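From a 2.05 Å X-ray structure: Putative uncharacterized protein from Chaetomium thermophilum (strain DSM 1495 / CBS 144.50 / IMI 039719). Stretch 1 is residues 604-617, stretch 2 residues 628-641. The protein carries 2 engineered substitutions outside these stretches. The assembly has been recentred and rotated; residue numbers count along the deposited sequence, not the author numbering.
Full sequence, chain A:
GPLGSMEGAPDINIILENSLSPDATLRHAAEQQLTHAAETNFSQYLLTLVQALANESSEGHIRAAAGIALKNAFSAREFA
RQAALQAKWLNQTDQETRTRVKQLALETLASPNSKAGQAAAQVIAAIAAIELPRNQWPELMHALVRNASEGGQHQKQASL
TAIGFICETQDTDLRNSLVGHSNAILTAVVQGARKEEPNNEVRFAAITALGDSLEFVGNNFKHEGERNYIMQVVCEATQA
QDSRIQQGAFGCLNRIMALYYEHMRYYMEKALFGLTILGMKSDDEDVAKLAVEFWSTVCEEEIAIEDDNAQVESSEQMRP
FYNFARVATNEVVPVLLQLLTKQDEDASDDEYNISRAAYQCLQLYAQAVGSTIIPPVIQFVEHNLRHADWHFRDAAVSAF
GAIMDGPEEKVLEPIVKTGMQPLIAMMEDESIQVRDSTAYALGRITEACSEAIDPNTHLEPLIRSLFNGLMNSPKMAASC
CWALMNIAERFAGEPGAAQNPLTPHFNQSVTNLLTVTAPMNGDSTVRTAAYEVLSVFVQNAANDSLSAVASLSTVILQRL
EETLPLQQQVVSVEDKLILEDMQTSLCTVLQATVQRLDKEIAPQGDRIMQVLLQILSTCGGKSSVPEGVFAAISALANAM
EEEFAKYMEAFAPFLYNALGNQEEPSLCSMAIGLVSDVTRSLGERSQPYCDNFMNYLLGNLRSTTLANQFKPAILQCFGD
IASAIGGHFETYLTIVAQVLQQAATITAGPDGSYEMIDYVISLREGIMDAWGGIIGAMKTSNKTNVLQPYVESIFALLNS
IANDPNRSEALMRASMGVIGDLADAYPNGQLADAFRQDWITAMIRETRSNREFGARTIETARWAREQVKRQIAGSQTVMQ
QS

Stretch 1 (604-617) QGDRIMQVLLQILS
Stretch 2 (628-641) GVFAAISALANAME

Two α-helices of one chain pack side by side in a nearly antiparallel pair, held mainly by apolar side chains, with no hydrogen bond between them. Helix 605-616 and helix 628-640 run with N-to-C directions 156° apart (signed crossing angle -156°), and their axes approach to 10.1 Å. Both keep phi/psi near -65/-40, except that Met640 drifts to -90/-20 just before Glu641, and regular i to i+4 bonds, such as Leu612 N to Ile608 O (3.0 Å) and Leu636 N to Ala632 O (3.0 Å), so the backbone polar groups are largely satisfied within each helix. Glu641 then leaves helical geometry at phi 55°.

The register pairs CA of Gly605 with CA of Leu636 (7.4 Å), CA of Met609 with CA of Ile633 (7.4 Å), and CA of Leu612 with CA of Val629 (6.1 Å).

At the last pairing, Leu612 (m, t) and Val629 (chi1 t) both point toward the partner helix. Val629 CG1 lies 3.6 Å from Leu612 O and 3.6 Å from Leu616 CG, while its CG2 meets Ile615 CG2 at 4.0 Å; the compact branched side chain suits this close approach. Leu612 CD1 reaches Ile633 CG1 (3.6 Å) and Ala632 CB (3.9 Å), where a small methyl leaves room for leucine. Leu616 (m, t) sets CD1 obliquely against the Phe630 ring, 3.7 Å from CE1; Phe630 has chi1 -91° and chi2 55°.

Toward the other end, Met609, folded m, m, m, starts sideways but brings SD to 4.0 Å from Ile633 CG1 (Ile633 is m, t) and CG to 3.6 Å from Leu636 CD2. Leu636 (t, p) also places CD2 4.0 Å from Ile608 CG2 (Ile608 is m, t). Gly605 suits its site because an ideal CB would clash with Met640 SD at 2.9 Å; its CA instead lies 4.1 Å from that SD, with Met640 m, t, p.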

# COMPACT_ATOMS: atom_id res chain seq x y z
N GLN A 604 1.24 -7.11 38.25
CA GLN A 604 1.72 -5.81 37.80
C GLN A 604 0.62 -5.00 37.13
O GLN A 604 0.88 -3.92 36.59
CB GLN A 604 2.90 -5.98 36.86
CG GLN A 604 4.16 -6.48 37.54
CD GLN A 604 5.40 -6.34 36.68
OE1 GLN A 604 6.19 -5.42 36.85
NE2 GLN A 604 5.56 -7.26 35.73
N GLY A 605 -0.61 -5.51 37.17
CA GLY A 605 -1.74 -4.86 36.55
C GLY A 605 -1.99 -3.44 37.03
O GLY A 605 -2.23 -2.54 36.22
N ASP A 606 -1.94 -3.24 38.34
CA ASP A 606 -2.15 -1.92 38.93
C ASP A 606 -1.13 -0.90 38.45
O ASP A 606 -1.48 0.22 38.08
CB ASP A 606 -2.11 -2.01 40.46
CG ASP A 606 -3.37 -2.61 41.05
OD1 ASP A 606 -4.20 -3.15 40.28
OD2 ASP A 606 -3.54 -2.54 42.29
N ARG A 607 0.14 -1.30 38.46
CA ARG A 607 1.23 -0.43 38.02
C ARG A 607 1.09 -0.10 36.54
O ARG A 607 1.32 1.04 36.12
CB ARG A 607 2.58 -1.10 38.29
CG ARG A 607 3.77 -0.21 37.99
CD ARG A 607 5.07 -0.89 38.39
NE ARG A 607 6.21 0.02 38.27
CZ ARG A 607 7.46 -0.32 38.57
NH1 ARG A 607 7.73 -1.53 39.02
NH2 ARG A 607 8.44 0.57 38.43
N ILE A 608 0.72 -1.10 35.75
CA ILE A 608 0.55 -0.93 34.31
C ILE A 608 -0.53 0.10 33.99
O ILE A 608 -0.29 1.05 33.25
CB ILE A 608 0.19 -2.26 33.63
CG1 ILE A 608 1.40 -3.20 33.62
CG2 ILE A 608 -0.29 -2.03 32.20
CD1 ILE A 608 1.11 -4.57 33.05
N MET A 609 -1.72 -0.08 34.56
CA MET A 609 -2.83 0.83 34.30
C MET A 609 -2.56 2.24 34.83
O MET A 609 -3.01 3.22 34.25
CB MET A 609 -4.12 0.29 34.90
CG MET A 609 -4.68 -0.92 34.15
SD MET A 609 -4.89 -0.60 32.38
CE MET A 609 -6.19 0.62 32.41
N GLN A 610 -1.83 2.33 35.94
CA GLN A 610 -1.52 3.63 36.52
C GLN A 610 -0.68 4.49 35.57
O GLN A 610 -1.00 5.65 35.34
CB GLN A 610 -0.78 3.47 37.86
CG GLN A 610 -0.38 4.78 38.53
CD GLN A 610 -1.53 5.45 39.25
OE1 GLN A 610 -2.64 4.91 39.31
NE2 GLN A 610 -1.27 6.62 39.82
N VAL A 611 0.37 3.91 35.01
CA VAL A 611 1.26 4.67 34.14
C VAL A 611 0.62 4.88 32.77
O VAL A 611 0.80 5.93 32.15
CB VAL A 611 2.64 3.97 33.98
CG1 VAL A 611 2.51 2.62 33.30
CG2 VAL A 611 3.60 4.87 33.20
N LEU A 612 -0.15 3.90 32.30
CA LEU A 612 -0.76 3.99 30.98
C LEU A 612 -1.84 5.06 30.94
O LEU A 612 -1.97 5.78 29.95
CB LEU A 612 -1.35 2.64 30.56
CG LEU A 612 -0.35 1.57 30.12
CD1 LEU A 612 -1.08 0.36 29.56
CD2 LEU A 612 0.63 2.13 29.09
N LEU A 613 -2.62 5.17 32.01
CA LEU A 613 -3.66 6.19 32.08
C LEU A 613 -3.06 7.57 32.28
O LEU A 613 -3.57 8.56 31.76
CB LEU A 613 -4.65 5.87 33.21
CG LEU A 613 -5.57 4.68 32.96
CD1 LEU A 613 -6.64 4.58 34.04
CD2 LEU A 613 -6.20 4.77 31.58
N GLN A 614 -1.96 7.64 33.04
CA GLN A 614 -1.24 8.89 33.24
C GLN A 614 -0.66 9.41 31.93
O GLN A 614 -0.61 10.62 31.70
CB GLN A 614 -0.13 8.71 34.27
CG GLN A 614 -0.60 8.79 35.71
CD GLN A 614 0.50 8.53 36.71
OE1 GLN A 614 1.43 7.77 36.45
NE2 GLN A 614 0.42 9.18 37.87
N ILE A 615 -0.23 8.49 31.08
CA ILE A 615 0.30 8.86 29.77
C ILE A 615 -0.82 9.37 28.87
O ILE A 615 -0.64 10.35 28.14
CB ILE A 615 1.01 7.67 29.10
CG1 ILE A 615 2.32 7.36 29.83
CG2 ILE A 615 1.31 7.95 27.64
CD1 ILE A 615 3.04 6.14 29.31
N LEU A 616 -1.98 8.73 28.95
CA LEU A 616 -3.15 9.16 28.19
C LEU A 616 -3.57 10.59 28.52
O LEU A 616 -3.93 11.36 27.62
CB LEU A 616 -4.34 8.21 28.44
CG LEU A 616 -4.37 6.88 27.68
CD1 LEU A 616 -5.69 6.17 27.93
CD2 LEU A 616 -4.16 7.10 26.19
N SER A 617 -3.53 10.94 29.80
CA SER A 617 -3.99 12.24 30.26
C SER A 617 -3.11 13.39 29.75
O SER A 617 -3.51 14.55 29.80
CB SER A 617 -4.04 12.28 31.79
OG SER A 617 -2.74 12.16 32.34
N GLY A 628 -0.95 3.19 20.95
CA GLY A 628 -0.06 2.21 21.55
C GLY A 628 -0.48 1.87 22.96
O GLY A 628 -0.42 0.71 23.37
N VAL A 629 -0.92 2.88 23.70
CA VAL A 629 -1.43 2.68 25.05
C VAL A 629 -2.67 1.79 25.04
O VAL A 629 -2.79 0.86 25.84
CB VAL A 629 -1.78 4.03 25.73
CG1 VAL A 629 -2.54 3.80 27.02
CG2 VAL A 629 -0.51 4.84 25.98
N PHE A 630 -3.59 2.08 24.12
CA PHE A 630 -4.82 1.31 23.99
C PHE A 630 -4.54 -0.15 23.64
O PHE A 630 -5.20 -1.06 24.14
CB PHE A 630 -5.73 1.94 22.93
CG PHE A 630 -6.70 2.94 23.49
CD1 PHE A 630 -6.25 4.01 24.24
CD2 PHE A 630 -8.06 2.81 23.26
CE1 PHE A 630 -7.14 4.94 24.76
CE2 PHE A 630 -8.95 3.73 23.77
CZ PHE A 630 -8.50 4.80 24.52
N ALA A 631 -3.54 -0.36 22.79
CA ALA A 631 -3.15 -1.71 22.38
C ALA A 631 -2.62 -2.49 23.57
O ALA A 631 -2.90 -3.69 23.72
CB ALA A 631 -2.10 -1.64 21.28
N ALA A 632 -1.86 -1.81 24.43
CA ALA A 632 -1.31 -2.42 25.63
C ALA A 632 -2.42 -2.72 26.64
O ALA A 632 -2.40 -3.76 27.30
CB ALA A 632 -0.27 -1.51 26.25
N ILE A 633 -3.38 -1.81 26.76
CA ILE A 633 -4.51 -1.99 27.67
C ILE A 633 -5.38 -3.15 27.21
O ILE A 633 -5.85 -3.96 28.02
CB ILE A 633 -5.35 -0.71 27.77
CG1 ILE A 633 -4.56 0.40 28.47
CG2 ILE A 633 -6.64 -0.98 28.54
CD1 ILE A 633 -5.26 1.73 28.49
N SER A 634 -5.60 -3.23 25.90
CA SER A 634 -6.35 -4.34 25.31
C SER A 634 -5.71 -5.67 25.66
O SER A 634 -6.40 -6.64 25.98
CB SER A 634 -6.43 -4.18 23.79
OG SER A 634 -6.93 -5.36 23.18
N ALA A 635 -4.38 -5.71 25.59
CA ALA A 635 -3.61 -6.89 25.95
C ALA A 635 -3.85 -7.26 27.41
O ALA A 635 -4.07 -8.43 27.74
CB ALA A 635 -2.14 -6.66 25.70
N LEU A 636 -3.82 -6.26 28.28
CA LEU A 636 -4.00 -6.48 29.71
C LEU A 636 -5.40 -6.99 30.02
O LEU A 636 -5.59 -7.84 30.90
CB LEU A 636 -3.72 -5.20 30.49
CG LEU A 636 -3.69 -5.41 32.01
CD1 LEU A 636 -2.52 -6.30 32.39
CD2 LEU A 636 -3.64 -4.08 32.75
N ALA A 637 -6.39 -6.47 29.30
CA ALA A 637 -7.77 -6.89 29.51
C ALA A 637 -7.96 -8.35 29.09
O ALA A 637 -8.63 -9.12 29.77
CB ALA A 637 -8.73 -5.99 28.74
N ASN A 638 -7.36 -8.72 27.96
CA ASN A 638 -7.43 -10.09 27.46
C ASN A 638 -6.73 -11.06 28.39
O ASN A 638 -7.14 -12.22 28.52
CB ASN A 638 -6.80 -10.17 26.06
CG ASN A 638 -6.75 -11.60 25.54
OD1 ASN A 638 -7.70 -12.09 24.94
ND2 ASN A 638 -5.61 -12.26 25.75
N ALA A 639 -5.68 -10.58 29.06
CA ALA A 639 -4.88 -11.42 29.94
C ALA A 639 -5.52 -11.59 31.31
O ALA A 639 -5.54 -12.69 31.86
CB ALA A 639 -3.48 -10.83 30.09
N MET A 640 -6.05 -10.50 31.86
CA MET A 640 -6.60 -10.52 33.21
C MET A 640 -8.08 -10.88 33.25
O MET A 640 -8.60 -11.30 34.29
CB MET A 640 -6.36 -9.18 33.90
CG MET A 640 -4.89 -8.86 34.13
SD MET A 640 -4.62 -7.40 35.16
CE MET A 640 -5.38 -7.92 36.70
N GLU A 641 -8.76 -10.71 32.12
CA GLU A 641 -10.18 -11.03 31.98
C GLU A 641 -11.03 -10.32 33.03
O GLU A 641 -10.96 -9.10 33.15
CB GLU A 641 -10.39 -12.55 32.04
CG GLU A 641 -9.82 -13.27 30.82
CD GLU A 641 -10.00 -14.77 30.86
OE1 GLU A 641 -9.94 -15.36 31.95
OE2 GLU A 641 -10.21 -15.37 29.78